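Local coordinates for protein 5,10-methylenetetrahydromethanopterin reductase (Methanopyrus kandleri, PDB 1EZW) that catalyses the reversible, coenzyme F420-dependent reduction of methylenetetrahydromethanopterin to methyltetrahydromethanopterin, a one-carbon step on the path from carbon dioxide to methane, at residues H21-A26 and S57-G62; L51-T56 and A81-I86. All blocks are in the same frame, centred on the assembly; numbering follows the deposited sequence.

Contact 1. Residues H21-A26 and S57-G62; sequences HLIKVA and SKIKLG
Ile23, with CG1 beside its backbone N (chi1 -68°), has CG2 anti to that N, while Ile59 has CG1 in the anti place (chi1 -164°) and tucks CG2 between its backbone N and carbonyl carbon. These two torsions bring the branch methyls together, Ile23 CG2 lying 3.8 Å from Ile59 CG2, with the two side chains crossing at about a right angle. In the TIM barrel this is the seam between the outer helix 16-28 and the lead-in and start of strand 60-63. Ala34 of the neighbouring strand 33-36 touches both isoleucines. Beta-branched isoleucines suit this seam because each offers two arms: Ile59 uses both on the helix, CG2 on Ile23 and CD1 by Ala26, while the other arm of Ile23 goes to Ala52 of helix 45-54. In the conformer of Leu61 described here, one of two, CD1 comes obliquely within 4.0 Å of Ile23 CG2, a contact that is therefore less certain.

The meeting is wholly apolar and buried, but polar groups at its border are provided for. Glu27, one residue past the helical segment, accepts with OE2 the backbone N-H groups of Ser57, Lys58 and Ile59, fastening the loop that leads into the strand.

Ala26 follows Ile23 by three residues and so shares its helix face; its small side chain lets the long arm of Ile59 lie close to the helix backbone, with Ile59 CD1 4.2 Å from Ile23 O and 4.3 Å from Ala26 CB.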
loop_
_atom_site.group_PDB
_atom_site.type_symbol
_atom_site.label_atom_id
_atom_site.label_comp_id
_atom_site.label_asym_id
_atom_site.label_seq_id
_atom_site.Cartn_x
_atom_site.Cartn_y
_atom_site.Cartn_z
ATOM N N HIS A 21 11.165 -2.711 1.050
ATOM C CA HIS A 21 11.354 -3.926 1.836
ATOM C C HIS A 21 12.548 -3.786 2.816
ATOM O O HIS A 21 12.416 -4.191 3.991
ATOM C CB HIS A 21 11.638 -5.098 0.862
ATOM C CG HIS A 21 12.154 -6.344 1.535
ATOM N ND1 HIS A 21 11.403 -7.097 2.417
ATOM C CD2 HIS A 21 13.373 -6.929 1.491
ATOM C CE1 HIS A 21 12.139 -8.083 2.883
ATOM N NE2 HIS A 21 13.338 -8.007 2.343
ATOM N N LEU A 22 13.672 -3.225 2.347
ATOM C CA LEU A 22 14.847 -3.111 3.234
ATOM C C LEU A 22 14.573 -2.147 4.367
ATOM O O LEU A 22 15.008 -2.360 5.518
ATOM C CB LEU A 22 16.103 -2.703 2.457
ATOM C CG LEU A 22 16.598 -3.827 1.525
ATOM C CD1 LEU A 22 17.765 -3.248 0.705
ATOM C CD2 LEU A 22 17.036 -5.102 2.298
ATOM N N ILE A 23 13.780 -1.125 4.079
ATOM C CA ILE A 23 13.433 -0.192 5.165
ATOM C C ILE A 23 12.542 -0.897 6.199
ATOM O O ILE A 23 12.706 -0.684 7.412
ATOM C CB ILE A 23 12.756 1.062 4.598
ATOM C CG1 ILE A 23 13.797 1.860 3.792
ATOM C CG2 ILE A 23 12.225 1.954 5.750
ATOM C CD1 ILE A 23 13.240 3.124 3.063
ATOM N N LYS A 24 11.608 -1.746 5.741
ATOM C CA LYS A 24 10.807 -2.513 6.701
ATOM C C LYS A 24 11.731 -3.450 7.527
ATOM O O LYS A 24 11.550 -3.548 8.740
ATOM C CB LYS A 24 9.716 -3.319 5.953
ATOM C CG LYS A 24 8.910 -4.312 6.822
ATOM C CD LYS A 24 8.161 -3.570 7.920
ATOM C CE LYS A 24 6.961 -4.391 8.481
ATOM N NZ LYS A 24 7.348 -5.550 9.259
ATOM N N VAL A 25 12.700 -4.114 6.896
ATOM C CA VAL A 25 13.631 -4.978 7.643
ATOM C C VAL A 25 14.376 -4.147 8.677
ATOM O O VAL A 25 14.455 -4.549 9.853
ATOM C CB VAL A 25 14.587 -5.739 6.736
ATOM C CG1 VAL A 25 15.561 -6.618 7.590
ATOM C CG2 VAL A 25 13.743 -6.671 5.809
ATOM N N ALA A 26 14.825 -2.967 8.282
ATOM C CA ALA A 26 15.495 -2.076 9.269
ATOM C C ALA A 26 14.565 -1.721 10.433
ATOM O O ALA A 26 14.958 -1.785 11.631
ATOM C CB ALA A 26 16.005 -0.794 8.583
ATOM N N SER A 57 5.572 1.197 9.654
ATOM C CA SER A 57 4.722 1.874 10.638
ATOM C C SER A 57 5.369 2.670 11.743
ATOM O O SER A 57 4.682 3.391 12.470
ATOM C CB SER A 57 3.773 0.862 11.285
ATOM O OG SER A 57 2.789 0.526 10.288
ATOM N N LYS A 58 6.666 2.497 11.937
ATOM C CA LYS A 58 7.349 3.153 13.070
ATOM C C LYS A 58 8.581 3.951 12.700
ATOM O O LYS A 58 8.891 4.995 13.316
ATOM C CB LYS A 58 7.820 2.062 14.069
ATOM C CG LYS A 58 6.780 1.055 14.556
ATOM C CD LYS A 58 7.510 -0.029 15.448
ATOM C CE LYS A 58 6.557 -1.080 16.044
ATOM N NZ LYS A 58 7.200 -2.188 16.840
ATOM N N ILE A 59 9.327 3.465 11.714
ATOM C CA ILE A 59 10.574 4.140 11.390
ATOM C C ILE A 59 10.330 5.543 10.813
ATOM O O ILE A 59 9.365 5.755 10.072
ATOM C CB ILE A 59 11.407 3.255 10.425
ATOM C CG1 ILE A 59 12.851 3.729 10.374
ATOM C CG2 ILE A 59 10.774 3.250 9.037
ATOM C CD1 ILE A 59 13.758 2.668 9.657
ATOM N N LYS A 60 11.189 6.496 11.186
ATOM C CA LYS A 60 11.067 7.850 10.620
ATOM C C LYS A 60 11.650 7.798 9.219
ATOM O O LYS A 60 12.604 7.055 8.935
ATOM C CB LYS A 60 11.739 8.863 11.534
ATOM C CG LYS A 60 10.972 8.925 12.866
ATOM C CD LYS A 60 11.605 9.876 13.912
ATOM C CE LYS A 60 12.424 9.133 14.930
ATOM N NZ LYS A 60 12.651 10.043 16.124
ATOM N N LEU A 61 11.021 8.582 8.329
ATOM C CA LEU A 61 11.274 8.599 6.866
ATOM C C LEU A 61 11.528 9.974 6.270
ATOM O O LEU A 61 10.756 10.882 6.537
ATOM C CB LEU A 61 9.996 8.081 6.109
ATOM C CG LEU A 61 9.583 6.740 5.484
ATOM C CD1 LEU A 61 10.522 5.622 5.865
ATOM C CD2 LEU A 61 8.132 6.416 5.903
ATOM N N GLY A 62 12.576 10.147 5.479
ATOM C CA GLY A 62 12.672 11.438 4.802
ATOM C C GLY A 62 13.819 11.491 3.859
ATOM O O GLY A 62 14.690 10.582 3.794
#

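Contact 2. Residues L51-T56 and A81-I86; sequences LAAVIT and ATLDWI. With MG (magnesium ion), chain B.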
loop_
_atom_site.group_PDB
_atom_site.type_symbol
_atom_site.label_atom_id
_atom_site.label_comp_id
_atom_site.label_asym_id
_atom_site.label_seq_id
_atom_site.Cartn_x
_atom_site.Cartn_y
_atom_site.Cartn_z
ATOM N N LEU A 51 6.083 4.957 -0.931
ATOM C CA LEU A 51 5.910 3.496 -0.967
ATOM C C LEU A 51 6.452 2.913 0.361
ATOM O O LEU A 51 5.835 2.055 0.981
ATOM C CB LEU A 51 6.702 2.913 -2.121
ATOM C CG LEU A 51 6.624 1.396 -2.312
ATOM C CD1 LEU A 51 5.157 0.962 -2.599
ATOM C CD2 LEU A 51 7.547 1.033 -3.450
ATOM N N ALA A 52 7.605 3.400 0.818
ATOM C CA ALA A 52 8.124 2.879 2.097
ATOM C C ALA A 52 7.179 3.204 3.241
ATOM O O ALA A 52 7.038 2.382 4.197
ATOM C CB ALA A 52 9.545 3.482 2.384
ATOM N N ALA A 53 6.546 4.374 3.194
ATOM C CA ALA A 53 5.604 4.772 4.251
ATOM C C ALA A 53 4.435 3.795 4.357
ATOM O O ALA A 53 3.939 3.510 5.450
ATOM C CB ALA A 53 5.056 6.179 4.008
ATOM N N VAL A 54 3.993 3.293 3.220
ATOM C CA VAL A 54 2.875 2.353 3.145
ATOM C C VAL A 54 3.226 0.964 3.736
ATOM O O VAL A 54 2.365 0.290 4.342
ATOM C CB VAL A 54 2.483 2.264 1.629
ATOM C CG1 VAL A 54 1.700 1.039 1.293
ATOM C CG2 VAL A 54 1.688 3.541 1.292
ATOM N N ILE A 55 4.497 0.596 3.589
ATOM C CA ILE A 55 5.038 -0.696 4.011
ATOM C C ILE A 55 5.682 -0.735 5.393
ATOM O O ILE A 55 6.228 -1.745 5.809
ATOM C CB ILE A 55 6.093 -1.139 2.956
ATOM C CG1 ILE A 55 5.424 -1.230 1.582
ATOM C CG2 ILE A 55 6.713 -2.448 3.334
ATOM C CD1 ILE A 55 4.300 -2.200 1.521
ATOM N N THR A 56 5.616 0.381 6.108
ATOM C CA THR A 56 6.238 0.485 7.434
ATOM C C THR A 56 5.290 1.208 8.359
ATOM O O THR A 56 4.323 1.778 7.884
ATOM C CB THR A 56 7.576 1.283 7.406
ATOM O OG1 THR A 56 7.346 2.595 6.861
ATOM C CG2 THR A 56 8.628 0.592 6.538
ATOM N N ALA A 81 5.149 17.768 4.014
ATOM C CA ALA A 81 3.885 17.678 4.685
ATOM C C ALA A 81 3.089 16.438 4.212
ATOM O O ALA A 81 2.400 15.804 5.006
ATOM C CB ALA A 81 3.056 18.949 4.451
ATOM N N THR A 82 3.227 16.105 2.931
ATOM C CA THR A 82 2.471 14.975 2.339
ATOM C C THR A 82 3.017 13.657 2.887
ATOM O O THR A 82 2.245 12.804 3.301
ATOM C CB THR A 82 2.552 15.037 0.804
ATOM O OG1 THR A 82 2.022 16.305 0.377
ATOM C CG2 THR A 82 1.694 13.905 0.134
ATOM N N LEU A 83 4.344 13.503 2.836
ATOM C CA LEU A 83 4.988 12.309 3.388
ATOM C C LEU A 83 4.619 12.200 4.862
ATOM O O LEU A 83 4.332 11.102 5.340
ATOM C CB LEU A 83 6.495 12.411 3.287
ATOM C CG LEU A 83 7.292 11.222 3.845
ATOM C CD1 LEU A 83 6.865 9.896 3.176
ATOM C CD2 LEU A 83 8.770 11.459 3.546
ATOM N N ASP A 84 4.633 13.312 5.609
ATOM C CA ASP A 84 4.282 13.224 7.036
ATOM C C ASP A 84 2.841 12.736 7.251
ATOM O O ASP A 84 2.560 11.893 8.115
ATOM C CB ASP A 84 4.409 14.600 7.705
ATOM C CG ASP A 84 4.447 14.492 9.204
ATOM O OD1 ASP A 84 3.628 15.153 9.872
ATOM O OD2 ASP A 84 5.314 13.709 9.690
ATOM N N TRP A 85 1.911 13.280 6.475
ATOM C CA TRP A 85 0.524 12.893 6.632
ATOM C C TRP A 85 0.333 11.403 6.274
ATOM O O TRP A 85 -0.276 10.623 7.032
ATOM C CB TRP A 85 -0.362 13.783 5.735
ATOM C CG TRP A 85 -1.820 13.604 6.046
ATOM C CD1 TRP A 85 -2.598 14.396 6.883
ATOM C CD2 TRP A 85 -2.672 12.566 5.558
ATOM N NE1 TRP A 85 -3.889 13.889 6.931
ATOM C CE2 TRP A 85 -3.957 12.774 6.133
ATOM C CE3 TRP A 85 -2.482 11.469 4.699
ATOM C CZ2 TRP A 85 -5.046 11.922 5.865
ATOM C CZ3 TRP A 85 -3.558 10.617 4.446
ATOM C CH2 TRP A 85 -4.825 10.846 5.024
ATOM N N ILE A 86 0.816 10.999 5.105
ATOM C CA ILE A 86 0.663 9.609 4.705
ATOM C C ILE A 86 1.307 8.606 5.667
ATOM O O ILE A 86 0.758 7.533 5.900
ATOM C CB ILE A 86 1.224 9.415 3.277
ATOM C CG1 ILE A 86 0.311 10.196 2.304
ATOM C CG2 ILE A 86 1.162 7.925 2.885
ATOM C CD1 ILE A 86 0.828 10.250 0.865
HETATM MG MG MG B . 2.077 2.013 8.109
HETATM O O HOH W 1 1.346 3.235 6.172
HETATM O O HOH W 2 1.980 -0.011 6.815
#
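Ala53 faces two ways at once: its methyl meets Leu83 and Ile86 on the neighbouring helix, while its carbonyl oxygen holds a magnesium-bound water. The apolar side is simple. Leu83, with CG anti to its backbone N (chi1 180°), swings its end toward the partner helix and puts CD1 4.2 Å from Ala53 CB. Ile86, three residues on and on the same helix face, brings CG2 to 4.4 Å from that same Ala53 CB. A side chain as short as alanine's suits this point, since the CA atoms of Ala53 and Ile86 are 6.9 Å apart. One turn earlier the packing continues, Leu83 resting on Leu49 and Ile86 on Thr50.

In the TIM barrel these are successive outer helices, 45-54 and 73-86, separated along the chain by strand 60-63, whose Leu61 also touches Ala53.

The polar side is formed by the carbonyl groups of Ala53, Val54 and Thr56. One water donates to Ala53 O at 2.7 Å and another to Val54 O; both are ligands of the magnesium ion, which Thr56 O binds directly at 2.3 Å. Thr56 O of a second subunit is a further ligand, so the metal joins two chains. Threonine suits its place because its hydroxyl can both give and take a hydrogen bond: OG1 accepts one from Arg90 NH2 and folds back to donate to Ala52 O over 2.7 Å, approaching from 37° above the carbonyl plane.

Contacts 1 and 2 have centres 10 Å apart and alternate along the chain: 21-26, 51-56, 57-62, 81-86, the middle two segments being continuous. Together they join three outer helices of the barrel, 16-28, 45-54 and 73-86, around strand 60-63. Direct packing links them, as between Ile23 CD1 and Ala52 CB at 3.8 Å, and between Leu61 O and Leu83 CD2 at 3.6 Å. Helix 45-54 thus touches helix 16-28 through Ala52 and helix 73-86 through Ala53. Arg90 hydrogen-bonds to both contacts, and the magnesium beside Thr56 lies at a subunit interface, so this part of the barrel wall also takes part in building the tetramer.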